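Local structure of geranyltranstransferase (7LBJ) at residues Tyr61-Leu66 with Ala193-Gly198; Ala164-Ala169 with Thr180-Leu185; Met44-Leu49 with Val111-Ala116; Leu219-Gln224 with His268-Arg273. The protein probably joins allylic diphosphates to isopentenyl diphosphate with the help of magnesium, building linear trans-isoprenoid diphosphates such as farnesyl diphosphate. All coordinates share one frame; numbering follows the deposited sequence.

Overall arrangement
The four contacts sample different parts of one largely helical isoprenoid synthase fold. Contact 1 and contact 2 share helix 176-201, with their centres about 25 Å apart on opposite sides of the chain's centre. Contact 4 uses the next helix, 206-233; its centre lies about 18 Å from each of theirs, and it touches contact 2 where His183 packs on Gln224. Along the chain contact 3 and contact 1 interleave, contact 2 is nested within the span closed by contact 1, and contact 4 follows. Contact 3 is the most remote from contact 4, about 32 Å between centres. Contacts 2 and 3 both reach the second subunit, so the packing runs from the bundle to the dimer interface.

Contact 1. Residues Tyr61-Leu66 with Ala193-Gly198; sequences YASGHL and AAVRMG
Gly64 and Gly198 meet in the largely helical isoprenoid synthase bundle, where segments 61-65 and 193-198 of helices 55-65 and 176-201 cross at -37°, their axes 7.4 Å apart. It is a worked example of close helix packing through glycine: neither residue has a side chain to hold the backbones apart, and Gly64 CA comes within 4.5 Å of Gly198 CA. Gly64 CA also lies 3.5 Å from Gly198 O, a CH...O contact. Beside this backbone meeting stands Ser63. Its CB is 4.1 Å from Gly198 CA, and in one of two modelled conformers OG is anti to the backbone N (chi1 -176°), which aims the hydroxyl at the facing helix.

All the touching residues are buried, whereas the flanks are looser. His65 turns its ring away toward helix 11-29, and the exposed Arg196 leaves on the side away from helix 55-65, its NE bonded to Thr149. Val195 borders the tight region, its side chain shared with Leu212 and Ala216 of helix 206-233. The one hydrogen bond across the contact rests on that serine conformer: Ser63 OG donates over 2.8 Å to Val195 O, in the carbonyl plane on a lone pair, at a C=O...OG angle of 134°.

Contact 2. Residues Ala164-Ala169 with Thr180-Leu185; sequences ALDIDA and TRMHAL
With CG anti to the backbone N (chi1 176°) and the chain then bent at chi3 (79°), Met182 sends its sulfur across to Asp166, whose own carboxylate carbon is also anti to its backbone N. In this conformer of Met182, one of two modelled, SD lies 3.5 Å from Asp166 CB and 3.6 Å from Asp166 CG. The thioether thus rests against the root of the acid, while the polar end is engaged elsewhere: Asp166 OD2 forms a salt bridge with Lys186, one turn beyond Met182. The bend also brings Met182 CE back over its own helix, 3.4 Å above one face of the His183 ring, near the rim.

Leu165 supplies the purely apolar half. Its CB is 4.0 Å from Met182 CG, and its CD1 reaches further, to 4.3 Å from Leu185 CD2. No hydrogen bond joins the segments themselves; besides the Asp166-Lys186 ion pair, side-chain packing connects them.

Helices 159-168 and 176-201 follow each other in the chain and run roughly antiparallel, their short segments inclined at 140°, which makes this the facing side of a helical hairpin. Helix 159-168 also meets the second subunit, where Ala164 packs on Leu40 and Leu165 on Pro37.

Contact 3. Residues Met44-Leu49 with Val111-Ala116; sequences MRYSVL and VAFDEA
Tyr46, late in helix 38-46, packs against Ala112 and Phe113, where helix 109-112 gives way to a turn. Its ring leaves the helix with CG anti to the backbone N (chi1 -177°), and the inner half of the side chain meets Phe113, the outer half Ala112. CB comes first, 3.8 Å from Phe113 CE1 and close to the plane of the phenyl ring. CG lies at the same phenyl edge, also 3.8 Å from Phe113 CE1, and CD2 is only slightly farther off. The two rings form an offset edge-to-face pair: the edge of Phe113 is directed at the face of Tyr46, with centroids 5.7 Å apart and planes at 72°.

Further along, the phenol meets the methyl group of Ala112. Tyr46 CE2 is 3.7 Å from Ala112 CB and CZ is 3.8 Å from it, an off-centre CH-pi contact in which the methyl carbon stands 4.1 Å from the Tyr46 ring centroid. At the tip, OH passes within 3.9 Å of Ala112 CB and is hydrogen-bonded to Pro107 O. That bond probably helps hold the far end of the ring, while the near end packs on Phe113.

Phe113 is the first residue to leave helical geometry, and Asp114 then serves as N-cap of helix 115-134, its OD1 bonded to Thr117 N. The contact therefore ties the later part of helix 38-46 to the junction between helices 109-112 and 115-134, with strand 106-107 at the tyrosine tip and the second subunit packed on nearby Met44, Glu115 and Ala116.

Contact 4. Residues Leu219-Gln224 with His268-Arg273; sequences LGLAFQ and HELAAR
A 2.8 Å bond from Arg273 NH2 to Glu269 OE1 heads a salt bridge that lies beside Leu270, which crosses to Leu221 and Ala222. Arg273 NE completes the grip with a straighter bond of 2.9 Å to Glu269 OE2, at an N-H...O angle of 167°. The arginine thus approaches side-on, one nitrogen to each carboxylate oxygen, and both oxygens use their syn lone pairs. OE2 sits in the guanidinium plane, whereas OE1 is tilted 22° out of it. Leu270 CD2 lies over one face of the same guanidinium, 3.6 Å above its plane and toward the rim.

The other branch of Leu270, CD1, makes the crossing, 3.8 Å from Ala222 CA and 3.9 Å from Leu221 CG, the two leucine side chains meeting at about a right angle. Nearer the backbones, Ala222 CB and Leu270 CB are 4.0 Å apart and their CA atoms 6.0 Å, an approach consistent with the small alanine. Val296 of helix 286-297 also packs on Ala222.

No hydrogen bond spans the segments, so cohesion between the helices here is apolar, while the ion pair remains within helix 260-277, where it probably offsets the arginine charge next to Leu270 and steadies the guanidinium over CD2.

Contact 1. Residues Tyr61-Leu66 with Ala193-Gly198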
loop_
_atom_site.group_PDB
_atom_site.type_symbol
_atom_site.label_atom_id
_atom_site.label_comp_id
_atom_site.label_asym_id
_atom_site.label_seq_id
_atom_site.Cartn_x
_atom_site.Cartn_y
_atom_site.Cartn_z
ATOM N N TYR A 61 16.188 -4.909 -13.348
ATOM C CA TYR A 61 17.613 -5.173 -13.492
ATOM C C TYR A 61 18.081 -4.914 -14.922
ATOM O O TYR A 61 19.162 -4.352 -15.135
ATOM C CB TYR A 61 17.917 -6.608 -13.094
ATOM C CG TYR A 61 17.815 -6.920 -11.611
ATOM C CD1 TYR A 61 18.612 -6.251 -10.673
ATOM C CD2 TYR A 61 16.970 -7.933 -11.158
ATOM C CE1 TYR A 61 18.546 -6.582 -9.297
ATOM C CE2 TYR A 61 16.905 -8.280 -9.782
ATOM C CZ TYR A 61 17.684 -7.598 -8.871
ATOM O OH TYR A 61 17.614 -7.948 -7.536
ATOM N N ALA A 62 17.290 -5.341 -15.910
ATOM C CA ALA A 62 17.708 -5.229 -17.308
ATOM C C ALA A 62 17.748 -3.773 -17.738
ATOM O O ALA A 62 18.610 -3.368 -18.527
ATOM C CB ALA A 62 16.760 -6.015 -18.222
ATOM N N SER A 63 16.814 -2.975 -17.230
ATOM C CA SER A 63 16.825 -1.544 -17.511
ATOM C C SER A 63 18.032 -0.880 -16.859
ATOM O O SER A 63 18.734 -0.082 -17.492
ATOM C CB SER A 63 15.519 -0.912 -17.024
ATOM O OG SER A 63 15.436 0.464 -17.355
ATOM N N GLY A 64 18.286 -1.198 -15.587
ATOM C CA GLY A 64 19.479 -0.665 -14.952
ATOM C C GLY A 64 20.734 -1.120 -15.663
ATOM O O GLY A 64 21.730 -0.387 -15.717
ATOM N N HIS A 65 20.692 -2.327 -16.239
ATOM C CA HIS A 65 21.863 -2.900 -16.899
ATOM C C HIS A 65 22.282 -2.073 -18.108
ATOM O O HIS A 65 23.476 -2.041 -18.459
ATOM C CB HIS A 65 21.547 -4.350 -17.297
ATOM C CG HIS A 65 22.705 -5.097 -17.877
ATOM N ND1 HIS A 65 23.782 -5.500 -17.120
ATOM C CD2 HIS A 65 22.945 -5.530 -19.139
ATOM C CE1 HIS A 65 24.642 -6.147 -17.893
ATOM N NE2 HIS A 65 24.156 -6.179 -19.123
ATOM N N LEU A 66 21.321 -1.410 -18.764
ATOM C CA LEU A 66 21.629 -0.533 -19.891
ATOM C C LEU A 66 22.670 0.513 -19.534
ATOM O O LEU A 66 23.437 0.952 -20.395
ATOM C CB LEU A 66 20.375 0.208 -20.344
ATOM C CG LEU A 66 19.305 -0.382 -21.230
ATOM C CD1 LEU A 66 18.217 0.701 -21.370
ATOM C CD2 LEU A 66 19.910 -0.716 -22.578
ATOM N N ALA A 193 6.407 0.931 -14.881
ATOM C CA ALA A 193 7.097 1.380 -13.668
ATOM C C ALA A 193 8.393 0.616 -13.458
ATOM O O ALA A 193 9.403 1.198 -13.042
ATOM C CB ALA A 193 6.197 1.227 -12.435
ATOM N N ALA A 194 8.389 -0.692 -13.725
ATOM C CA ALA A 194 9.597 -1.473 -13.501
ATOM C C ALA A 194 10.730 -0.958 -14.374
ATOM O O ALA A 194 11.840 -0.715 -13.885
ATOM C CB ALA A 194 9.341 -2.956 -13.766
ATOM N N VAL A 195 10.452 -0.730 -15.660
ATOM C CA VAL A 195 11.488 -0.209 -16.554
ATOM C C VAL A 195 11.913 1.193 -16.124
ATOM O O VAL A 195 13.105 1.522 -16.123
ATOM C CB VAL A 195 10.985 -0.238 -18.006
ATOM C CG1 VAL A 195 11.927 0.571 -18.944
ATOM C CG2 VAL A 195 10.826 -1.713 -18.462
ATOM N N ARG A 196 10.948 2.045 -15.759
ATOM C CA ARG A 196 11.306 3.410 -15.369
ATOM C C ARG A 196 12.186 3.414 -14.127
ATOM O O ARG A 196 13.144 4.198 -14.041
ATOM C CB ARG A 196 10.042 4.241 -15.137
ATOM C CG ARG A 196 10.345 5.629 -14.608
ATOM C CD ARG A 196 9.061 6.458 -14.441
ATOM N NE ARG A 196 9.341 7.695 -13.725
ATOM C CZ ARG A 196 9.816 8.792 -14.293
ATOM N NH1 ARG A 196 10.023 8.861 -15.600
ATOM N NH2 ARG A 196 10.072 9.857 -13.532
ATOM N N MET A 197 11.866 2.569 -13.137
ATOM C CA MET A 197 12.633 2.580 -11.892
ATOM C C MET A 197 14.052 2.095 -12.108
ATOM O O MET A 197 14.998 2.675 -11.560
ATOM C CB MET A 197 11.924 1.749 -10.822
ATOM C CG MET A 197 10.574 2.411 -10.435
ATOM S SD MET A 197 9.433 1.287 -9.598
ATOM C CE MET A 197 10.164 1.444 -8.026
ATOM N N GLY A 198 14.226 1.028 -12.899
ATOM C CA GLY A 198 15.575 0.587 -13.215
ATOM C C GLY A 198 16.387 1.678 -13.881
ATOM O O GLY A 198 17.563 1.870 -13.566
#

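Contact 2. Residues Ala164-Ala169 with Thr180-Leu185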
loop_
_atom_site.group_PDB
_atom_site.type_symbol
_atom_site.label_atom_id
_atom_site.label_comp_id
_atom_site.label_asym_id
_atom_site.label_seq_id
_atom_site.Cartn_x
_atom_site.Cartn_y
_atom_site.Cartn_z
ATOM N N ALA A 164 -10.278 -2.775 -11.260
ATOM C CA ALA A 164 -11.665 -2.343 -11.128
ATOM C C ALA A 164 -12.377 -2.319 -12.476
ATOM O O ALA A 164 -13.546 -2.707 -12.572
ATOM C CB ALA A 164 -11.722 -0.959 -10.476
ATOM N N LEU A 165 -11.713 -1.816 -13.517
ATOM C CA LEU A 165 -12.313 -1.842 -14.852
ATOM C C LEU A 165 -12.674 -3.261 -15.261
ATOM O O LEU A 165 -13.724 -3.499 -15.867
ATOM C CB LEU A 165 -11.351 -1.233 -15.869
ATOM C CG LEU A 165 -11.175 0.284 -15.781
ATOM C CD1 LEU A 165 -10.044 0.766 -16.691
ATOM C CD2 LEU A 165 -12.477 1.004 -16.139
ATOM N N ASP A 166 -11.809 -4.216 -14.927
ATOM C CA ASP A 166 -12.058 -5.618 -15.239
ATOM C C ASP A 166 -13.274 -6.149 -14.477
ATOM O O ASP A 166 -14.139 -6.823 -15.047
ATOM C CB ASP A 166 -10.800 -6.426 -14.903
ATOM C CG ASP A 166 -10.752 -7.751 -15.630
ATOM O OD1 ASP A 166 -11.734 -8.086 -16.320
ATOM O OD2 ASP A 166 -9.722 -8.439 -15.519
ATOM N N ILE A 167 -13.348 -5.864 -13.178
ATOM C CA ILE A 167 -14.488 -6.310 -12.386
ATOM C C ILE A 167 -15.777 -5.682 -12.895
ATOM O O ILE A 167 -16.802 -6.361 -13.012
ATOM C CB ILE A 167 -14.253 -5.998 -10.905
ATOM C CG1 ILE A 167 -13.219 -6.967 -10.349
ATOM C CG2 ILE A 167 -15.564 -6.052 -10.118
ATOM C CD1 ILE A 167 -12.990 -6.737 -8.935
ATOM N N ASP A 168 -15.746 -4.389 -13.233
ATOM C CA ASP A 168 -16.956 -3.748 -13.752
ATOM C C ASP A 168 -17.440 -4.410 -15.043
ATOM O O ASP A 168 -18.642 -4.407 -15.333
ATOM C CB ASP A 168 -16.710 -2.262 -14.007
ATOM C CG ASP A 168 -16.632 -1.432 -12.720
ATOM O OD1 ASP A 168 -17.029 -1.920 -11.640
ATOM O OD2 ASP A 168 -16.160 -0.277 -12.804
ATOM N N ALA A 169 -16.526 -4.982 -15.821
ATOM C CA ALA A 169 -16.845 -5.541 -17.127
ATOM C C ALA A 169 -17.239 -7.011 -17.070
ATOM O O ALA A 169 -17.508 -7.598 -18.116
ATOM C CB ALA A 169 -15.657 -5.362 -18.072
ATOM N N THR A 180 -8.105 -2.535 -24.407
ATOM C CA THR A 180 -6.726 -2.050 -24.435
ATOM C C THR A 180 -6.459 -1.106 -23.270
ATOM O O THR A 180 -5.417 -1.198 -22.599
ATOM C CB THR A 180 -6.470 -1.360 -25.780
ATOM O OG1 THR A 180 -6.697 -2.299 -26.847
ATOM C CG2 THR A 180 -5.053 -0.848 -25.854
ATOM N N ARG A 181 -7.397 -0.196 -23.011
ATOM C CA ARG A 181 -7.268 0.725 -21.883
ATOM C C ARG A 181 -7.218 -0.027 -20.557
ATOM O O ARG A 181 -6.407 0.299 -19.674
ATOM C CB ARG A 181 -8.436 1.715 -21.918
ATOM C CG ARG A 181 -8.408 2.739 -20.799
ATOM C CD ARG A 181 -7.139 3.582 -20.876
ATOM N NE ARG A 181 -6.942 4.356 -19.656
ATOM C CZ ARG A 181 -7.542 5.508 -19.398
ATOM N NH1 ARG A 181 -8.373 6.064 -20.271
ATOM N NH2 ARG A 181 -7.306 6.116 -18.233
ATOM N N MET A 182 -8.092 -1.019 -20.385
ATOM C CA MET A 182 -8.085 -1.810 -19.156
ATOM C C MET A 182 -6.730 -2.475 -18.941
ATOM O O MET A 182 -6.143 -2.389 -17.853
ATOM C CB MET A 182 -9.200 -2.862 -19.192
ATOM C CG MET A 182 -9.201 -3.806 -17.972
ATOM S SD MET A 182 -10.110 -5.363 -18.189
ATOM C CE MET A 182 -8.921 -6.326 -19.125
ATOM N N HIS A 183 -6.198 -3.137 -19.973
ATOM C CA HIS A 183 -4.893 -3.779 -19.812
ATOM C C HIS A 183 -3.792 -2.757 -19.543
ATOM O O HIS A 183 -2.869 -3.028 -18.774
ATOM C CB HIS A 183 -4.555 -4.629 -21.047
ATOM C CG HIS A 183 -5.360 -5.890 -21.141
ATOM N ND1 HIS A 183 -5.356 -6.851 -20.151
ATOM C CD2 HIS A 183 -6.186 -6.354 -22.110
ATOM C CE1 HIS A 183 -6.157 -7.843 -20.497
ATOM N NE2 HIS A 183 -6.668 -7.570 -21.685
ATOM N N ALA A 184 -3.864 -1.579 -20.172
ATOM C CA ALA A 184 -2.841 -0.565 -19.928
ATOM C C ALA A 184 -2.745 -0.211 -18.450
ATOM O O ALA A 184 -1.653 0.089 -17.952
ATOM C CB ALA A 184 -3.127 0.698 -20.743
ATOM N N LEU A 185 -3.885 -0.187 -17.743
ATOM C CA LEU A 185 -3.872 0.102 -16.305
ATOM C C LEU A 185 -3.584 -1.154 -15.493
ATOM O O LEU A 185 -2.764 -1.129 -14.565
ATOM C CB LEU A 185 -5.208 0.697 -15.853
ATOM C CG LEU A 185 -5.403 2.204 -16.016
ATOM C CD1 LEU A 185 -5.641 2.511 -17.465
ATOM C CD2 LEU A 185 -6.578 2.701 -15.161
#

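Contact 3. Residues Met44-Leu49 with Val111-Ala116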
loop_
_atom_site.group_PDB
_atom_site.type_symbol
_atom_site.label_atom_id
_atom_site.label_comp_id
_atom_site.label_asym_id
_atom_site.label_seq_id
_atom_site.Cartn_x
_atom_site.Cartn_y
_atom_site.Cartn_z
ATOM N N MET A 44 2.406 -14.359 3.668
ATOM C CA MET A 44 3.153 -13.410 2.856
ATOM C C MET A 44 4.238 -14.121 2.048
ATOM O O MET A 44 4.392 -13.882 0.843
ATOM C CB MET A 44 3.757 -12.335 3.759
ATOM C CG MET A 44 2.708 -11.373 4.349
ATOM S SD MET A 44 3.436 -10.354 5.664
ATOM C CE MET A 44 4.519 -9.277 4.717
ATOM N N ARG A 45 4.996 -15.007 2.697
ATOM C CA ARG A 45 6.065 -15.718 1.998
ATOM C C ARG A 45 5.505 -16.681 0.970
ATOM O O ARG A 45 6.032 -16.777 -0.144
ATOM C CB ARG A 45 6.938 -16.476 2.995
ATOM C CG ARG A 45 7.800 -15.572 3.832
ATOM C CD ARG A 45 8.457 -16.307 4.999
ATOM N NE ARG A 45 9.585 -15.494 5.413
ATOM C CZ ARG A 45 10.805 -15.600 4.904
ATOM N NH1 ARG A 45 11.163 -16.643 4.174
ATOM N NH2 ARG A 45 11.691 -14.638 5.144
ATOM N N TYR A 46 4.452 -17.417 1.339
ATOM C CA TYR A 46 3.811 -18.338 0.406
ATOM C C TYR A 46 3.390 -17.628 -0.869
ATOM O O TYR A 46 3.400 -18.228 -1.958
ATOM C CB TYR A 46 2.599 -18.976 1.080
ATOM C CG TYR A 46 1.860 -20.010 0.268
ATOM C CD1 TYR A 46 2.312 -21.324 0.208
ATOM C CD2 TYR A 46 0.697 -19.689 -0.417
ATOM C CE1 TYR A 46 1.627 -22.292 -0.522
ATOM C CE2 TYR A 46 0.004 -20.660 -1.165
ATOM C CZ TYR A 46 0.473 -21.957 -1.208
ATOM O OH TYR A 46 -0.216 -22.923 -1.942
ATOM N N SER A 47 3.007 -16.356 -0.748
ATOM C CA SER A 47 2.497 -15.579 -1.865
ATOM C C SER A 47 3.583 -14.984 -2.749
ATOM O O SER A 47 3.249 -14.435 -3.803
ATOM C CB SER A 47 1.610 -14.427 -1.341
ATOM O OG SER A 47 0.557 -14.928 -0.535
ATOM N N VAL A 48 4.860 -15.017 -2.356
ATOM C CA VAL A 48 5.831 -14.392 -3.247
ATOM C C VAL A 48 7.100 -15.221 -3.448
ATOM O O VAL A 48 7.753 -15.094 -4.489
ATOM C CB VAL A 48 6.151 -12.955 -2.780
ATOM C CG1 VAL A 48 7.019 -12.963 -1.599
ATOM C CG2 VAL A 48 6.802 -12.164 -3.910
ATOM N N LEU A 49 7.438 -16.108 -2.509
ATOM C CA LEU A 49 8.632 -16.922 -2.690
ATOM C C LEU A 49 8.307 -18.156 -3.530
ATOM O O LEU A 49 7.142 -18.516 -3.738
ATOM C CB LEU A 49 9.244 -17.346 -1.340
ATOM C CG LEU A 49 9.648 -16.187 -0.396
ATOM C CD1 LEU A 49 10.269 -16.661 0.902
ATOM C CD2 LEU A 49 10.578 -15.213 -1.109
ATOM N N VAL A 111 -6.869 -20.346 -0.118
ATOM C CA VAL A 111 -7.137 -21.771 0.073
ATOM C C VAL A 111 -6.112 -22.389 1.019
ATOM O O VAL A 111 -6.466 -23.151 1.924
ATOM C CB VAL A 111 -7.167 -22.503 -1.285
ATOM C CG1 VAL A 111 -7.430 -24.006 -1.091
ATOM C CG2 VAL A 111 -8.224 -21.915 -2.185
ATOM N N ALA A 112 -4.827 -22.067 0.838
ATOM C CA ALA A 112 -3.800 -22.595 1.732
ATOM C C ALA A 112 -3.988 -22.112 3.162
ATOM O O ALA A 112 -3.665 -22.837 4.112
ATOM C CB ALA A 112 -2.410 -22.203 1.225
ATOM N N PHE A 113 -4.481 -20.882 3.338
ATOM C CA PHE A 113 -4.660 -20.306 4.659
ATOM C C PHE A 113 -6.147 -20.072 4.848
ATOM O O PHE A 113 -6.899 -21.029 5.077
ATOM C CB PHE A 113 -3.782 -19.052 4.809
ATOM C CG PHE A 113 -2.304 -19.360 4.741
ATOM C CD1 PHE A 113 -1.659 -19.463 3.513
ATOM C CD2 PHE A 113 -1.578 -19.609 5.896
ATOM C CE1 PHE A 113 -0.303 -19.779 3.443
ATOM C CE2 PHE A 113 -0.219 -19.924 5.829
ATOM C CZ PHE A 113 0.409 -20.008 4.607
ATOM N N ASP A 114 -6.616 -18.826 4.769
ATOM C CA ASP A 114 -8.037 -18.496 4.789
ATOM C C ASP A 114 -8.164 -17.107 4.184
ATOM O O ASP A 114 -7.163 -16.454 3.882
ATOM C CB ASP A 114 -8.629 -18.562 6.202
ATOM C CG ASP A 114 -7.816 -17.774 7.207
ATOM O OD1 ASP A 114 -7.706 -16.549 7.054
ATOM O OD2 ASP A 114 -7.276 -18.382 8.148
ATOM N N GLU A 115 -9.404 -16.660 3.979
ATOM C CA GLU A 115 -9.571 -15.383 3.284
ATOM C C GLU A 115 -9.024 -14.218 4.100
ATOM O O GLU A 115 -8.419 -13.295 3.540
ATOM C CB GLU A 115 -11.041 -15.153 2.932
ATOM C CG GLU A 115 -11.516 -16.068 1.817
ATOM C CD GLU A 115 -13.016 -16.007 1.636
ATOM O OE1 GLU A 115 -13.551 -14.888 1.546
ATOM O OE2 GLU A 115 -13.649 -17.079 1.594
ATOM N N ALA A 116 -9.238 -14.218 5.421
ATOM C CA ALA A 116 -8.770 -13.081 6.219
ATOM C C ALA A 116 -7.254 -12.966 6.157
ATOM O O ALA A 116 -6.702 -11.868 5.998
ATOM C CB ALA A 116 -9.230 -13.219 7.676
#

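Contact 4. Residues Leu219-Gln224 with His268-Arg273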
loop_
_atom_site.group_PDB
_atom_site.type_symbol
_atom_site.label_atom_id
_atom_site.label_comp_id
_atom_site.label_asym_id
_atom_site.label_seq_id
_atom_site.Cartn_x
_atom_site.Cartn_y
_atom_site.Cartn_z
ATOM N N LEU A 219 5.717 -3.604 -24.533
ATOM C CA LEU A 219 5.940 -4.914 -23.924
ATOM C C LEU A 219 4.757 -5.353 -23.065
ATOM O O LEU A 219 4.365 -6.533 -23.088
ATOM C CB LEU A 219 7.230 -4.904 -23.088
ATOM C CG LEU A 219 7.716 -6.260 -22.575
ATOM C CD1 LEU A 219 9.229 -6.271 -22.551
ATOM C CD2 LEU A 219 7.191 -6.522 -21.182
ATOM N N GLY A 220 4.198 -4.434 -22.272
ATOM C CA GLY A 220 3.099 -4.805 -21.408
ATOM C C GLY A 220 1.887 -5.273 -22.194
ATOM O O GLY A 220 1.214 -6.231 -21.802
ATOM N N LEU A 221 1.597 -4.606 -23.310
ATOM C CA LEU A 221 0.505 -5.073 -24.169
ATOM C C LEU A 221 0.871 -6.390 -24.851
ATOM O O LEU A 221 0.057 -7.322 -24.882
ATOM C CB LEU A 221 0.146 -4.011 -25.209
ATOM C CG LEU A 221 -1.009 -4.363 -26.157
ATOM C CD1 LEU A 221 -2.260 -4.700 -25.364
ATOM C CD2 LEU A 221 -1.327 -3.216 -27.179
ATOM N N ALA A 222 2.101 -6.502 -25.370
ATOM C CA ALA A 222 2.509 -7.732 -26.035
ATOM C C ALA A 222 2.306 -8.941 -25.137
ATOM O O ALA A 222 1.814 -9.987 -25.582
ATOM C CB ALA A 222 3.973 -7.635 -26.483
ATOM N N PHE A 223 2.696 -8.825 -23.869
ATOM C CA PHE A 223 2.546 -9.940 -22.943
ATOM C C PHE A 223 1.093 -10.400 -22.884
ATOM O O PHE A 223 0.803 -11.602 -22.880
ATOM C CB PHE A 223 3.049 -9.496 -21.567
ATOM C CG PHE A 223 3.237 -10.606 -20.591
ATOM C CD1 PHE A 223 4.432 -11.311 -20.552
ATOM C CD2 PHE A 223 2.237 -10.930 -19.678
ATOM C CE1 PHE A 223 4.629 -12.335 -19.623
ATOM C CE2 PHE A 223 2.420 -11.965 -18.751
ATOM C CZ PHE A 223 3.621 -12.667 -18.727
ATOM N N GLN A 224 0.160 -9.452 -22.867
ATOM C CA GLN A 224 -1.246 -9.807 -22.731
ATOM C C GLN A 224 -1.833 -10.373 -24.025
ATOM O O GLN A 224 -2.642 -11.302 -23.980
ATOM C CB GLN A 224 -2.044 -8.585 -22.272
ATOM C CG GLN A 224 -3.504 -8.894 -22.039
ATOM C CD GLN A 224 -3.705 -9.897 -20.918
ATOM O OE1 GLN A 224 -3.008 -9.843 -19.907
ATOM N NE2 GLN A 224 -4.644 -10.835 -21.104
ATOM N N HIS A 268 2.817 -9.671 -33.619
ATOM C CA HIS A 268 3.992 -9.574 -34.481
ATOM C C HIS A 268 4.453 -8.132 -34.630
ATOM O O HIS A 268 5.661 -7.857 -34.621
ATOM C CB HIS A 268 3.680 -10.169 -35.847
ATOM C CG HIS A 268 4.877 -10.275 -36.736
ATOM N ND1 HIS A 268 5.146 -9.364 -37.737
ATOM C CD2 HIS A 268 5.883 -11.182 -36.770
ATOM C CE1 HIS A 268 6.263 -9.711 -38.354
ATOM N NE2 HIS A 268 6.730 -10.811 -37.787
ATOM N N GLU A 269 3.504 -7.196 -34.767
ATOM C CA GLU A 269 3.867 -5.783 -34.862
ATOM C C GLU A 269 4.488 -5.286 -33.570
ATOM O O GLU A 269 5.458 -4.516 -33.600
ATOM C CB GLU A 269 2.647 -4.926 -35.220
ATOM C CG GLU A 269 2.974 -3.422 -35.411
ATOM C CD GLU A 269 2.991 -2.578 -34.117
ATOM O OE1 GLU A 269 2.160 -2.814 -33.203
ATOM O OE2 GLU A 269 3.840 -1.651 -34.040
ATOM N N LEU A 270 3.918 -5.677 -32.421
ATOM C CA LEU A 270 4.490 -5.259 -31.142
ATOM C C LEU A 270 5.903 -5.801 -30.963
ATOM O O LEU A 270 6.785 -5.099 -30.450
ATOM C CB LEU A 270 3.583 -5.707 -29.984
ATOM C CG LEU A 270 2.253 -4.937 -29.822
ATOM C CD1 LEU A 270 1.243 -5.736 -28.986
ATOM C CD2 LEU A 270 2.431 -3.541 -29.201
ATOM N N ALA A 271 6.145 -7.048 -31.390
ATOM C CA ALA A 271 7.492 -7.603 -31.349
ATOM C C ALA A 271 8.464 -6.766 -32.173
ATOM O O ALA A 271 9.554 -6.409 -31.704
ATOM C CB ALA A 271 7.473 -9.055 -31.853
ATOM N N ALA A 272 8.103 -6.473 -33.425
ATOM C CA ALA A 272 8.973 -5.659 -34.257
ATOM C C ALA A 272 9.154 -4.269 -33.662
ATOM O O ALA A 272 10.261 -3.718 -33.672
ATOM C CB ALA A 272 8.410 -5.568 -35.673
ATOM N N ARG A 273 8.077 -3.691 -33.124
ATOM C CA ARG A 273 8.163 -2.351 -32.559
ATOM C C ARG A 273 9.160 -2.311 -31.405
ATOM O O ARG A 273 10.009 -1.418 -31.333
ATOM C CB ARG A 273 6.784 -1.891 -32.081
ATOM C CG ARG A 273 6.730 -0.394 -31.817
ATOM C CD ARG A 273 5.589 -0.073 -30.868
ATOM N NE ARG A 273 4.297 -0.448 -31.440
ATOM C CZ ARG A 273 3.133 -0.233 -30.840
ATOM N NH1 ARG A 273 3.063 0.391 -29.663
ATOM N NH2 ARG A 273 2.016 -0.656 -31.426
#